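AcRAF (Thiomonas intermedia, PDB 4LOW) acts as a RuBisCO assembly factor of the alpha-carboxysome and resembles pterin-4a-carbinolamine dehydratases, whose activity it may or may not share. Local coordinates at residues A[9-12]-A[17-20]; A[60-65]-A[75-80]. All blocks are in the same frame, centred on the assembly; numbering follows the deposited sequence.

Contact 1: residues A[9-12]-A[17-20]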
ATOM      1  N   TRP A   9     -11.656  11.496  -8.970  1.00 23.87           N
ATOM      2  CA  TRP A   9     -11.595  10.080  -8.718  1.00 21.60           C
ATOM      3  C   TRP A   9     -12.359   9.418  -9.864  1.00 24.41           C
ATOM      4  O   TRP A   9     -13.382   9.969 -10.338  1.00 25.93           O
ATOM      5  CB  TRP A   9     -12.248   9.754  -7.389  1.00 20.95           C
ATOM      6  CG  TRP A   9     -11.441  10.164  -6.208  1.00 20.26           C
ATOM      7  CD1 TRP A   9     -11.203  11.438  -5.770  1.00 22.70           C
ATOM      8  CD2 TRP A   9     -10.709   9.290  -5.337  1.00 19.24           C
ATOM      9  NE1 TRP A   9     -10.364  11.408  -4.680  1.00 21.19           N
ATOM     10  CE2 TRP A   9     -10.029  10.099  -4.401  1.00 20.79           C
ATOM     11  CE3 TRP A   9     -10.543   7.895  -5.264  1.00 19.70           C
ATOM     12  CZ2 TRP A   9      -9.208   9.559  -3.402  1.00 19.81           C
ATOM     13  CZ3 TRP A   9      -9.730   7.364  -4.278  1.00 20.12           C
ATOM     14  CH2 TRP A   9      -9.072   8.191  -3.361  1.00 20.27           C
ATOM     15  N   ARG A  10     -11.898   8.278 -10.308  1.00 22.30           N
ATOM     16  CA  ARG A  10     -12.490   7.541 -11.414  1.00 23.60           C
ATOM     17  C   ARG A  10     -13.494   6.532 -10.878  1.00 25.45           C
ATOM     18  O   ARG A  10     -13.176   5.756  -9.978  1.00 25.06           O
ATOM     19  CB  ARG A  10     -11.345   6.806 -12.175  1.00 25.00           C
ATOM     20  CG  ARG A  10     -11.749   6.290 -13.516  1.00 26.72           C
ATOM     21  CD  ARG A  10     -10.554   5.643 -14.182  1.00 25.71           C
ATOM     22  NE  ARG A  10     -10.897   5.397 -15.564  1.00 30.68           N
ATOM     23  CZ  ARG A  10     -11.195   4.207 -16.064  1.00 28.61           C
ATOM     24  NH1 ARG A  10     -11.110   3.120 -15.304  1.00 29.28           N
ATOM     25  NH2 ARG A  10     -11.531   4.085 -17.335  1.00 30.90           N
ATOM     26  N   GLU A  11     -14.699   6.502 -11.451  1.00 26.15           N
ATOM     27  CA  GLU A  11     -15.677   5.496 -11.067  1.00 28.51           C
ATOM     28  C   GLU A  11     -15.480   4.319 -12.025  1.00 34.02           C
ATOM     29  O   GLU A  11     -15.482   4.518 -13.251  1.00 36.29           O
ATOM     30  CB  GLU A  11     -17.112   6.065 -11.122  1.00 31.71           C
ATOM     31  CG  GLU A  11     -18.096   5.262 -10.287  1.00 42.41           C
ATOM     32  CD  GLU A  11     -19.462   5.878 -10.038  1.00 59.93           C
ATOM     33  OE1 GLU A  11     -19.562   7.122  -9.939  1.00 51.06           O
ATOM     34  OE2 GLU A  11     -20.426   5.097  -9.869  1.00 47.88           O
ATOM     35  N   GLN A  12     -15.212   3.122 -11.488  1.00 30.20           N
ATOM     36  CA  GLN A  12     -14.901   1.930 -12.281  1.00 29.35           C
ATOM     37  C   GLN A  12     -15.328   0.619 -11.610  1.00 34.84           C
ATOM     38  O   GLN A  12     -15.465   0.572 -10.397  1.00 32.14           O
ATOM     39  CB  GLN A  12     -13.386   1.901 -12.568  1.00 28.82           C
ATOM     40  CG  GLN A  12     -12.497   1.711 -11.324  1.00 28.36           C
ATOM     41  CD  GLN A  12     -11.051   1.814 -11.682  1.00 28.71           C
ATOM     42  OE1 GLN A  12     -10.651   2.676 -12.459  1.00 27.83           O
ATOM     43  NE2 GLN A  12     -10.217   1.028 -11.020  1.00 29.60           N
ATOM     44  N   MET A  17     -16.614   1.294  -7.797  0.50 26.08           N
ATOM     45  CA  MET A  17     -15.527   1.667  -6.903  0.50 22.32           C
ATOM     46  C   MET A  17     -15.083   3.040  -7.322  0.50 22.99           C
ATOM     47  O   MET A  17     -15.404   3.476  -8.436  0.50 22.62           O
ATOM     48  CB  MET A  17     -14.338   0.693  -6.981  0.50 23.58           C
ATOM     49  CG  MET A  17     -14.653  -0.684  -6.426  0.50 26.88           C
ATOM     50  SD  MET A  17     -13.480  -1.932  -6.981  0.50 28.86           S
ATOM     51  CE  MET A  17     -14.022  -2.169  -8.699  0.50 27.63           C
ATOM     52  N   LEU A  18     -14.393   3.741  -6.415  1.00 21.76           N
ATOM     53  CA  LEU A  18     -13.742   5.001  -6.771  1.00 21.36           C
ATOM     54  C   LEU A  18     -12.236   4.703  -6.783  1.00 22.38           C
ATOM     55  O   LEU A  18     -11.722   4.084  -5.848  1.00 22.19           O
ATOM     56  CB  LEU A  18     -13.987   6.107  -5.760  1.00 21.90           C
ATOM     57  CG  LEU A  18     -15.405   6.652  -5.747  1.00 28.03           C
ATOM     58  CD1 LEU A  18     -15.582   7.595  -4.577  1.00 30.38           C
ATOM     59  CD2 LEU A  18     -15.764   7.328  -7.108  1.00 28.89           C
ATOM     60  N   PHE A  19     -11.516   5.164  -7.817  1.00 19.77           N
ATOM     61  CA  PHE A  19     -10.102   4.863  -7.951  1.00 18.99           C
ATOM     62  C   PHE A  19      -9.355   6.178  -8.170  1.00 19.74           C
ATOM     63  O   PHE A  19      -9.793   7.009  -8.990  1.00 19.87           O
ATOM     64  CB  PHE A  19      -9.869   3.916  -9.159  1.00 20.83           C
ATOM     65  CG  PHE A  19      -8.403   3.796  -9.528  1.00 20.62           C
ATOM     66  CD1 PHE A  19      -7.580   2.902  -8.856  1.00 20.91           C
ATOM     67  CD2 PHE A  19      -7.841   4.625 -10.491  1.00 20.33           C
ATOM     68  CE1 PHE A  19      -6.211   2.902  -9.087  1.00 20.61           C
ATOM     69  CE2 PHE A  19      -6.466   4.656 -10.673  1.00 20.05           C
ATOM     70  CZ  PHE A  19      -5.666   3.799  -9.972  1.00 18.85           C
ATOM     71  N   LYS A  20      -8.170   6.343  -7.543  1.00 17.96           N
ATOM     72  CA  LYS A  20      -7.351   7.481  -7.916  1.00 17.80           C
ATOM     73  C   LYS A  20      -5.904   7.163  -7.663  1.00 17.74           C
ATOM     74  O   LYS A  20      -5.542   6.551  -6.661  1.00 17.53           O
ATOM     75  CB  LYS A  20      -7.746   8.743  -7.132  1.00 19.75           C
ATOM     76  CG  LYS A  20      -7.023  10.008  -7.584  1.00 19.56           C
ATOM     77  CD  LYS A  20      -7.711  11.237  -6.990  1.00 19.93           C
ATOM     78  CE  LYS A  20      -6.886  12.469  -7.200  1.00 22.99           C
ATOM     79  NZ  LYS A  20      -7.621  13.660  -6.650  1.00 22.58           N
TER
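Trp9 spreads its indole under the aliphatic chain of Lys20 where the antiparallel hairpin of strands 10-12 and 17-23 begins. Lys20 CB sits over one face of the six-membered ring, 3.5 Å from its centroid and 15° off the normal, a CH-pi contact. With CG anti to the backbone N (chi1 -174°) and an extended chain, the lysine crosses the indole at about a right angle and brings CD to 3.5 Å from NE1 of Trp9. Lys20 NZ then reaches the backbone oxygens of His5 and His7 of the histidine tag and a salt bridge with Asp82, whose carboxylate also accepts from Trp9 NE1. Leu18 CB lies 3.9 Å from Trp9 CE3. A serine in place of Trp9 would probably leave the methylenes of Lys20 without their aromatic bed and Asp82 without one of its donors. Arg10 forms a hydrogen-bonded pair with Phe19: its N donates to Phe19 O (2.8 Å), and its O accepts from Phe19 N. Glu11 faces Leu18 in a non-hydrogen-bonded pair, and its carboxylate makes a salt bridge with Arg75 on helix 72-84. Gln12 pairs with Met17 through two backbone bonds and holds its amide within 1° of parallel to the Phe19 ring, displaced so that CD meets Phe19 CB at 3.5 Å. Arg10 NH1 reaches Gln12 OE1 (2.9 Å) from above the amide plane, off its lone pairs, while the oxygen lies in the guanidinium plane. The backbone ladder thus fixes the register, while Lys20 lays its methylenes on the indole and sends its ammonium group on to oxygen partners.

Contact 2: residues A[60-65]-A[75-80]. With FMT (formic acid), chain F.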
ATOM      1  N   ILE A  60      -5.287   4.339  -4.863  1.00 17.79           N
ATOM      2  CA  ILE A  60      -6.273   4.023  -3.843  1.00 17.39           C
ATOM      3  C   ILE A  60      -7.586   3.616  -4.468  1.00 18.49           C
ATOM      4  O   ILE A  60      -8.070   4.253  -5.403  1.00 18.95           O
ATOM      5  CB  ILE A  60      -6.473   5.275  -2.975  1.00 18.01           C
ATOM      6  CG1 ILE A  60      -5.125   5.708  -2.369  1.00 18.94           C
ATOM      7  CG2 ILE A  60      -7.533   5.011  -1.873  1.00 20.42           C
ATOM      8  CD1 ILE A  60      -5.163   7.003  -1.640  1.00 20.75           C
ATOM      9  N   THR A  61      -8.189   2.549  -3.926  1.00 18.81           N
ATOM     10  CA  THR A  61      -9.474   2.054  -4.378  1.00 19.53           C
ATOM     11  C   THR A  61     -10.447   2.094  -3.226  1.00 20.92           C
ATOM     12  O   THR A  61     -10.152   1.523  -2.172  1.00 21.00           O
ATOM     13  CB  THR A  61      -9.327   0.604  -4.865  1.00 20.82           C
ATOM     14  OG1 THR A  61      -8.345   0.585  -5.885  1.00 23.12           O
ATOM     15  CG2 THR A  61     -10.621   0.063  -5.428  1.00 24.08           C
ATOM     16  N   LEU A  62     -11.609   2.743  -3.410  1.00 21.15           N
ATOM     17  CA  LEU A  62     -12.614   2.820  -2.360  1.00 20.99           C
ATOM     18  C   LEU A  62     -13.814   2.035  -2.831  1.00 25.33           C
ATOM     19  O   LEU A  62     -14.235   2.184  -3.977  1.00 24.81           O
ATOM     20  CB  LEU A  62     -13.053   4.280  -2.122  1.00 21.73           C
ATOM     21  CG  LEU A  62     -11.942   5.267  -1.859  1.00 21.78           C
ATOM     22  CD1 LEU A  62     -12.480   6.701  -1.705  1.00 23.14           C
ATOM     23  CD2 LEU A  62     -11.068   4.878  -0.660  1.00 21.71           C
ATOM     24  N   ASP A  63     -14.391   1.217  -1.942  1.00 25.37           N
ATOM     25  CA  ASP A  63     -15.549   0.416  -2.319  1.00 27.38           C
ATOM     26  C   ASP A  63     -16.789   0.981  -1.734  1.00 32.12           C
ATOM     27  O   ASP A  63     -16.716   1.769  -0.792  1.00 32.05           O
ATOM     28  CB  ASP A  63     -15.370  -1.074  -1.951  1.00 30.33           C
ATOM     29  CG  ASP A  63     -15.028  -1.418  -0.517  1.00 39.33           C
ATOM     30  OD1 ASP A  63     -14.651  -0.506   0.240  1.00 39.61           O
ATOM     31  OD2 ASP A  63     -15.040  -2.627  -0.180  1.00 45.92           O
ATOM     32  N   ALA A  64     -17.941   0.579  -2.317  1.00 31.24           N
ATOM     33  CA  ALA A  64     -19.268   0.976  -1.911  1.00 35.41           C
ATOM     34  C   ALA A  64     -19.572   0.343  -0.558  1.00 44.43           C
ATOM     35  O   ALA A  64     -19.334  -0.858  -0.370  1.00 44.44           O
ATOM     36  CB  ALA A  64     -20.278   0.518  -2.956  1.00 37.64           C
ATOM     37  N   ALA A  65     -20.057   1.168   0.393  1.00 43.86           N
ATOM     38  CA  ALA A  65     -20.366   0.791   1.775  1.00 55.14           C
ATOM     39  C   ALA A  65     -21.420  -0.308   1.900  1.00 85.73           C
ATOM     40  O   ALA A  65     -22.440  -0.262   1.222  1.00 53.07           O
ATOM     41  CB  ALA A  65     -20.785   2.018   2.572  1.00 55.69           C
ATOM     42  N   ARG A  75     -17.518   9.425  -0.970  1.00 23.08           N
ATOM     43  CA  ARG A  75     -17.005  10.625  -1.627  1.00 21.97           C
ATOM     44  C   ARG A  75     -16.376  11.582  -0.623  1.00 21.27           C
ATOM     45  O   ARG A  75     -15.411  12.271  -0.964  1.00 21.41           O
ATOM     46  CB  ARG A  75     -18.105  11.321  -2.436  1.00 22.56           C
ATOM     47  CG  ARG A  75     -18.677  10.437  -3.522  1.00 25.31           C
ATOM     48  CD  ARG A  75     -19.616  11.197  -4.445  1.00 28.99           C
ATOM     49  NE  ARG A  75     -20.213  10.284  -5.422  1.00 35.97           N
ATOM     50  CZ  ARG A  75     -19.615   9.860  -6.534  1.00 52.51           C
ATOM     51  NH1 ARG A  75     -18.390  10.273  -6.840  1.00 37.23           N
ATOM     52  NH2 ARG A  75     -20.239   9.021  -7.349  1.00 50.72           N
ATOM     53  N   ALA A  76     -16.923  11.655   0.608  1.00 22.33           N
ATOM     54  CA  ALA A  76     -16.309  12.552   1.608  1.00 22.35           C
ATOM     55  C   ALA A  76     -14.938  12.028   2.027  1.00 22.35           C
ATOM     56  O   ALA A  76     -14.009  12.821   2.228  1.00 21.28           O
ATOM     57  CB  ALA A  76     -17.219  12.698   2.819  1.00 24.45           C
ATOM     58  N   PHE A  77     -14.793  10.692   2.093  1.00 22.62           N
ATOM     59  CA  PHE A  77     -13.485  10.107   2.408  1.00 21.17           C
ATOM     60  C   PHE A  77     -12.476  10.446   1.308  1.00 21.82           C
ATOM     61  O   PHE A  77     -11.376  10.926   1.574  1.00 20.58           O
ATOM     62  CB  PHE A  77     -13.619   8.579   2.586  1.00 23.07           C
ATOM     63  CG  PHE A  77     -12.336   7.929   3.058  1.00 23.19           C
ATOM     64  CD1 PHE A  77     -11.388   7.491   2.149  1.00 23.39           C
ATOM     65  CD2 PHE A  77     -12.072   7.792   4.415  1.00 23.81           C
ATOM     66  CE1 PHE A  77     -10.183   6.913   2.586  1.00 24.39           C
ATOM     67  CE2 PHE A  77     -10.880   7.188   4.855  1.00 25.34           C
ATOM     68  CZ  PHE A  77      -9.935   6.784   3.941  1.00 23.98           C
ATOM     69  N   ALA A  78     -12.914  10.288   0.051  1.00 20.45           N
ATOM     70  CA  ALA A  78     -12.097  10.629  -1.096  1.00 20.03           C
ATOM     71  C   ALA A  78     -11.633  12.092  -1.050  1.00 20.01           C
ATOM     72  O   ALA A  78     -10.463  12.386  -1.298  1.00 19.01           O
ATOM     73  CB  ALA A  78     -12.861  10.338  -2.377  1.00 21.05           C
ATOM     74  N   ALA A  79     -12.526  13.023  -0.695  1.00 20.33           N
ATOM     75  CA  ALA A  79     -12.148  14.422  -0.624  1.00 20.42           C
ATOM     76  C   ALA A  79     -11.154  14.683   0.520  1.00 21.40           C
ATOM     77  O   ALA A  79     -10.283  15.526   0.387  1.00 20.56           O
ATOM     78  CB  ALA A  79     -13.397  15.282  -0.430  1.00 21.43           C
ATOM     79  N   ARG A  80     -11.278  13.992   1.636  0.50 19.49           N
ATOM     80  CA  ARG A  80     -10.281  14.202   2.689  0.50 19.48           C
ATOM     81  C   ARG A  80      -8.920  13.636   2.237  0.50 21.22           C
ATOM     82  O   ARG A  80      -7.883  14.275   2.500  0.50 18.81           O
ATOM     83  CB  ARG A  80     -10.741  13.632   4.020  0.50 19.88           C
ATOM     84  CG  ARG A  80     -11.839  14.487   4.666  0.50 21.80           C
ATOM     85  CD  ARG A  80     -12.610  13.702   5.686  0.50 25.74           C
ATOM     86  NE  ARG A  80     -11.917  13.636   6.963  0.50 30.14           N
ATOM     87  CZ  ARG A  80     -12.486  13.204   8.082  0.50 40.02           C
ATOM     88  NH1 ARG A  80     -13.761  12.826   8.085  0.50 29.66           N
ATOM     89  NH2 ARG A  80     -11.794  13.160   9.207  0.50 28.06           N
TER
HETATM   90  C   FMT F 104     -15.230  12.627  -4.678  1.00 40.64           C
HETATM   91  O1  FMT F 104     -15.134  13.382  -3.686  1.00 38.20           O
HETATM   92  O2  FMT F 104     -16.450  12.623  -5.315  1.00 40.49           O
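Leu62 on strand 57-63 meets Phe77 and Ala78 on helix 72-84, in the alpha+beta fold of the pterin-4a-carbinolamine dehydratase family, where helices pack on an antiparallel sheet. The CA atoms of Leu62 and Ala78 stay 7.9 Å apart, so side chains alone bridge the gap, and no hydrogen bond crosses between the two segments. From Leu62 CB, which heads for the helix, CG turns beside the backbone N (chi1 -53°), and the two methyls then part. CD1 touches Ala78 CB at 3.7 Å and comes within 4.0 Å of Ala78 CA, a close approach to the helix backbone that the single methyl of alanine permits. CD2 goes to the phenylalanine, 3.8 Å from Phe77 CD1 and 3.9 Å from CE1, meeting the ring obliquely along that side. Phe77 CG is anti to its backbone N (chi1 -174°), and its side chain also touches Ser41 and Thr44 of helix 27-44, so it reaches from the sheet side to that helix. Leucine suits the strand position because its branched end fills two neighbouring spots at once, in a buried setting where its partners across the contact are apolar. One turn back on the helix the chemistry changes: Arg75 is exposed, and a formic acid molecule, probably from the crystallisation liquor, lies beside it, its O2 at the edge of the guanidinium plane and weakly bonded to Arg75 NH1 at 3.4 Å.

Contact 1 closes before contact 2 opens along the chain, yet their centres lie only 9 Å apart and both draw on one four-stranded antiparallel sheet. Strands 17-23 and 57-63 are neighbours in it, joined by probable hydrogen bonds from Leu62 N to Leu18 O (2.8 Å) and from Ile60 N to Lys20 O. Contact 1 builds an edge hairpin of that sheet, and contact 2 settles helix 72-84 onto it. The two also meet directly where Trp9 CE2 packs on Ala78 CB at 3.5 Å. The hairpin, strand 57-63 and helix 72-84 therefore share one packing interface, with Trp9 and Leu62 both resting on Ala78.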